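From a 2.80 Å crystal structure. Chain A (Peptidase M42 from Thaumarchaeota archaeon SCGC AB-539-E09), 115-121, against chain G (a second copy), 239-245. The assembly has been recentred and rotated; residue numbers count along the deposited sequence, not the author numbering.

Chain A (115-121) ASKPPHI
Chain G (239-245) DIAGDVP

Two copies of the peptidase meet here through van der Waals packing alone: no hydrogen bond crosses between the stretches, and 248 Å² is buried, both sides summed. Val244(G) covers the most surface, with 64 Å² covered. It sits in a loop at phi/psi -87/141 with chi1 at -43° (m), its CA-to-CB bond toward chain A. CG2 of Val244(G) lies 3.8 Å from CD of Pro118(A), an apolar contact between a methyl of the beta-branched valine and a proline ring. CG2 of Val244(G) is also 4.2 Å from both CA and CG of Lys117(A). The register is set here, with the CA atoms of Lys117(A) and Val244(G) 6.3 Å apart; the touching parts run 128° apart end to end.

Ile240(G), at the strand end of its stretch (-71/121), has 44 Å² covered. Its CA-to-CB bond also points toward chain A, with chi1 -65° (m) and chi2 106°, between wells. CG2 of Ile240(G) reaches to 3.8 Å from NE2 of His120(A), obliquely to the imidazole; a compact apolar branch suits both contacts. His120(A) has chi1 83° (p) and chi2 102°, in a 3-10 segment with Pro119(A) (-65/-27, then -70/-15). Between the anchors run Ala241(G) -92/121, Gly242(G) -90/67 and Asp243(G) -101/-4, with a weak hydrogen bond from N of Asp243(G) to O of Ala241(G), 3.2 Å.

Chain A approaches through extended residues: Ser116(A) -140/179, Lys117(A) -62/135 and Pro118(A) -70/144, C-gamma exo. A weak hydrogen bond from N of Ile121(A) to O of Pro118(A), 3.3 Å, closes the following turn. OG of Ser116(A) (chi1 p), its CA-to-CB bond away from chain G, donates to O of Lys117(A) at 3.0 Å. The CA-to-CB bond of Lys117(A) runs sideways to chain G, with chi m, t, m, t; CG of Lys117(A) comes 4.4 Å from C of Pro245(G), while the residue remains exposed, which suits a charged amine.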

ATOM      1  N   ALA A 115      30.400 -10.438   2.141  1.00 34.53           N
ATOM      2  CA  ALA A 115      29.937  -9.990   0.830  1.00 36.15           C
ATOM      3  C   ALA A 115      28.504 -10.409   0.552  1.00 37.48           C
ATOM      4  O   ALA A 115      27.940 -11.255   1.256  1.00 36.27           O
ATOM      5  CB  ALA A 115      30.839 -10.547  -0.251  1.00 36.43           C
ATOM      6  N   SER A 116      27.923  -9.789  -0.469  1.00 39.81           N
ATOM      7  CA  SER A 116      26.611 -10.174  -0.966  1.00 43.05           C
ATOM      8  C   SER A 116      26.603 -10.115  -2.479  1.00 46.81           C
ATOM      9  O   SER A 116      27.608  -9.784  -3.096  1.00 45.96           O
ATOM     10  CB  SER A 116      25.532  -9.240  -0.428  1.00 43.23           C
ATOM     11  OG  SER A 116      25.622  -7.970  -1.045  1.00 43.59           O
ATOM     12  N   LYS A 117      25.466 -10.463  -3.075  1.00 53.12           N
ATOM     13  CA  LYS A 117      25.260 -10.220  -4.493  1.00 58.14           C
ATOM     14  C   LYS A 117      25.319  -8.718  -4.719  1.00 61.30           C
ATOM     15  O   LYS A 117      24.722  -7.963  -3.946  1.00 60.84           O
ATOM     16  CB  LYS A 117      23.909 -10.754  -4.950  1.00 63.33           C
ATOM     17  CG  LYS A 117      23.931 -12.222  -5.337  1.00 68.94           C
ATOM     18  CD  LYS A 117      22.548 -12.702  -5.745  1.00 75.13           C
ATOM     19  CE  LYS A 117      21.683 -13.028  -4.527  1.00 80.02           C
ATOM     20  NZ  LYS A 117      20.318 -13.453  -4.939  1.00 84.04           N
ATOM     21  N   PRO A 118      26.048  -8.273  -5.767  1.00 66.72           N
ATOM     22  CA  PRO A 118      26.167  -6.838  -6.090  1.00 68.74           C
ATOM     23  C   PRO A 118      24.850  -6.311  -6.604  1.00 70.80           C
ATOM     24  O   PRO A 118      24.165  -7.043  -7.300  1.00 72.22           O
ATOM     25  CB  PRO A 118      27.212  -6.787  -7.211  1.00 70.57           C
ATOM     26  CG  PRO A 118      27.638  -8.195  -7.483  1.00 69.47           C
ATOM     27  CD  PRO A 118      26.740  -9.133  -6.745  1.00 67.31           C
ATOM     28  N   PRO A 119      24.489  -5.057  -6.269  1.00 75.27           N
ATOM     29  CA  PRO A 119      23.142  -4.540  -6.587  1.00 79.22           C
ATOM     30  C   PRO A 119      22.809  -4.393  -8.089  1.00 83.52           C
ATOM     31  O   PRO A 119      21.635  -4.495  -8.458  1.00 86.18           O
ATOM     32  CB  PRO A 119      23.101  -3.179  -5.877  1.00 78.45           C
ATOM     33  CG  PRO A 119      24.527  -2.791  -5.696  1.00 77.55           C
ATOM     34  CD  PRO A 119      25.315  -4.062  -5.563  1.00 75.91           C
ATOM     35  N   HIS A 120      23.812  -4.201  -8.948  1.00 84.14           N
ATOM     36  CA  HIS A 120      23.563  -4.044 -10.389  1.00 85.33           C
ATOM     37  C   HIS A 120      23.094  -5.346 -11.100  1.00 87.31           C
ATOM     38  O   HIS A 120      22.596  -5.275 -12.220  1.00 88.29           O
ATOM     39  CB  HIS A 120      24.787  -3.437 -11.090  1.00 85.09           C
ATOM     40  CG  HIS A 120      25.839  -4.441 -11.435  1.00 87.56           C
ATOM     41  ND1 HIS A 120      26.001  -4.942 -12.710  1.00 89.41           N
ATOM     42  CD2 HIS A 120      26.760  -5.069 -10.666  1.00 88.81           C
ATOM     43  CE1 HIS A 120      26.983  -5.826 -12.716  1.00 88.69           C
ATOM     44  NE2 HIS A 120      27.460  -5.922 -11.487  1.00 89.42           N
ATOM     45  N   ILE A 121      23.251  -6.517 -10.469  1.00 88.91           N
ATOM     46  CA  ILE A 121      22.640  -7.778 -10.978  1.00 90.75           C
ATOM     47  C   ILE A 121      21.318  -8.131 -10.292  1.00 92.75           C
ATOM     48  O   ILE A 121      20.865  -9.268 -10.365  1.00 92.54           O
ATOM     49  CB  ILE A 121      23.623  -8.984 -10.972  1.00 91.50           C
ATOM     50  CG1 ILE A 121      23.767  -9.622  -9.582  1.00 92.08           C
ATOM     51  CG2 ILE A 121      24.992  -8.557 -11.481  1.00 93.92           C
ATOM     52  CD1 ILE A 121      24.464 -10.973  -9.599  1.00 90.92           C
TER
ATOM     53  N   ASP G 239      37.217  -5.215 -13.937  1.00 42.24           N
ATOM     54  CA  ASP G 239      35.923  -5.719 -14.333  1.00 46.32           C
ATOM     55  C   ASP G 239      35.258  -6.212 -13.060  1.00 47.54           C
ATOM     56  O   ASP G 239      35.930  -6.764 -12.183  1.00 46.46           O
ATOM     57  CB  ASP G 239      36.091  -6.885 -15.323  1.00 49.13           C
ATOM     58  CG  ASP G 239      35.137  -6.806 -16.517  1.00 51.45           C
ATOM     59  OD1 ASP G 239      33.944  -6.441 -16.333  1.00 53.45           O
ATOM     60  OD2 ASP G 239      35.587  -7.145 -17.643  1.00 53.61           O
ATOM     61  N   ILE G 240      33.948  -6.024 -12.952  1.00 48.91           N
ATOM     62  CA  ILE G 240      33.225  -6.577 -11.829  1.00 51.35           C
ATOM     63  C   ILE G 240      33.194  -8.077 -12.037  1.00 54.22           C
ATOM     64  O   ILE G 240      32.705  -8.544 -13.064  1.00 61.16           O
ATOM     65  CB  ILE G 240      31.792  -6.034 -11.725  1.00 52.44           C
ATOM     66  CG1 ILE G 240      31.786  -4.518 -11.438  1.00 52.76           C
ATOM     67  CG2 ILE G 240      31.043  -6.767 -10.624  1.00 53.29           C
ATOM     68  CD1 ILE G 240      31.410  -3.649 -12.629  1.00 53.89           C
ATOM     69  N   ALA G 241      33.737  -8.830 -11.089  1.00 55.28           N
ATOM     70  CA  ALA G 241      33.844 -10.266 -11.238  1.00 58.38           C
ATOM     71  C   ALA G 241      32.630 -10.939 -10.642  1.00 65.76           C
ATOM     72  O   ALA G 241      32.347 -10.784  -9.445  1.00 66.50           O
ATOM     73  CB  ALA G 241      35.093 -10.775 -10.568  1.00 59.17           C
ATOM     74  N   GLY G 242      31.922 -11.696 -11.484  1.00 74.30           N
ATOM     75  CA  GLY G 242      30.726 -12.442 -11.077  1.00 80.28           C
ATOM     76  C   GLY G 242      31.028 -13.855 -10.592  1.00 85.28           C
ATOM     77  O   GLY G 242      30.645 -14.831 -11.235  1.00 84.49           O
ATOM     78  N   ASP G 243      31.710 -13.955  -9.452  1.00 91.54           N
ATOM     79  CA  ASP G 243      32.050 -15.252  -8.852  1.00 92.92           C
ATOM     80  C   ASP G 243      31.104 -15.577  -7.705  1.00 92.87           C
ATOM     81  O   ASP G 243      31.154 -16.675  -7.153  1.00 95.89           O
ATOM     82  CB  ASP G 243      33.503 -15.255  -8.352  1.00 93.76           C
ATOM     83  CG  ASP G 243      34.518 -15.084  -9.486  1.00 90.88           C
ATOM     84  OD1 ASP G 243      34.111 -14.975 -10.664  1.00 96.91           O
ATOM     85  OD2 ASP G 243      35.737 -15.059  -9.218  1.00 90.33           O
ATOM     86  N   VAL G 244      30.216 -14.636  -7.394  1.00 88.55           N
ATOM     87  CA  VAL G 244      29.345 -14.724  -6.217  1.00 89.88           C
ATOM     88  C   VAL G 244      28.042 -15.493  -6.523  1.00 88.49           C
ATOM     89  O   VAL G 244      27.472 -15.328  -7.605  1.00 83.37           O
ATOM     90  CB  VAL G 244      29.046 -13.328  -5.651  1.00 93.68           C
ATOM     91  CG1 VAL G 244      30.295 -12.427  -5.612  1.00 91.44           C
ATOM     92  CG2 VAL G 244      27.971 -12.694  -6.497  1.00 94.65           C
ATOM     93  N   PRO G 245      27.566 -16.336  -5.569  1.00 91.81           N
ATOM     94  CA  PRO G 245      26.377 -17.184  -5.801  1.00 90.97           C
ATOM     95  C   PRO G 245      25.086 -16.384  -6.022  1.00 85.39           C
ATOM     96  O   PRO G 245      24.370 -16.626  -6.996  1.00 78.90           O
ATOM     97  CB  PRO G 245      26.278 -18.046  -4.517  1.00 94.47           C
ATOM     98  CG  PRO G 245      27.576 -17.886  -3.803  1.00 94.57           C
ATOM     99  CD  PRO G 245      28.136 -16.559  -4.223  1.00 93.44           C
TER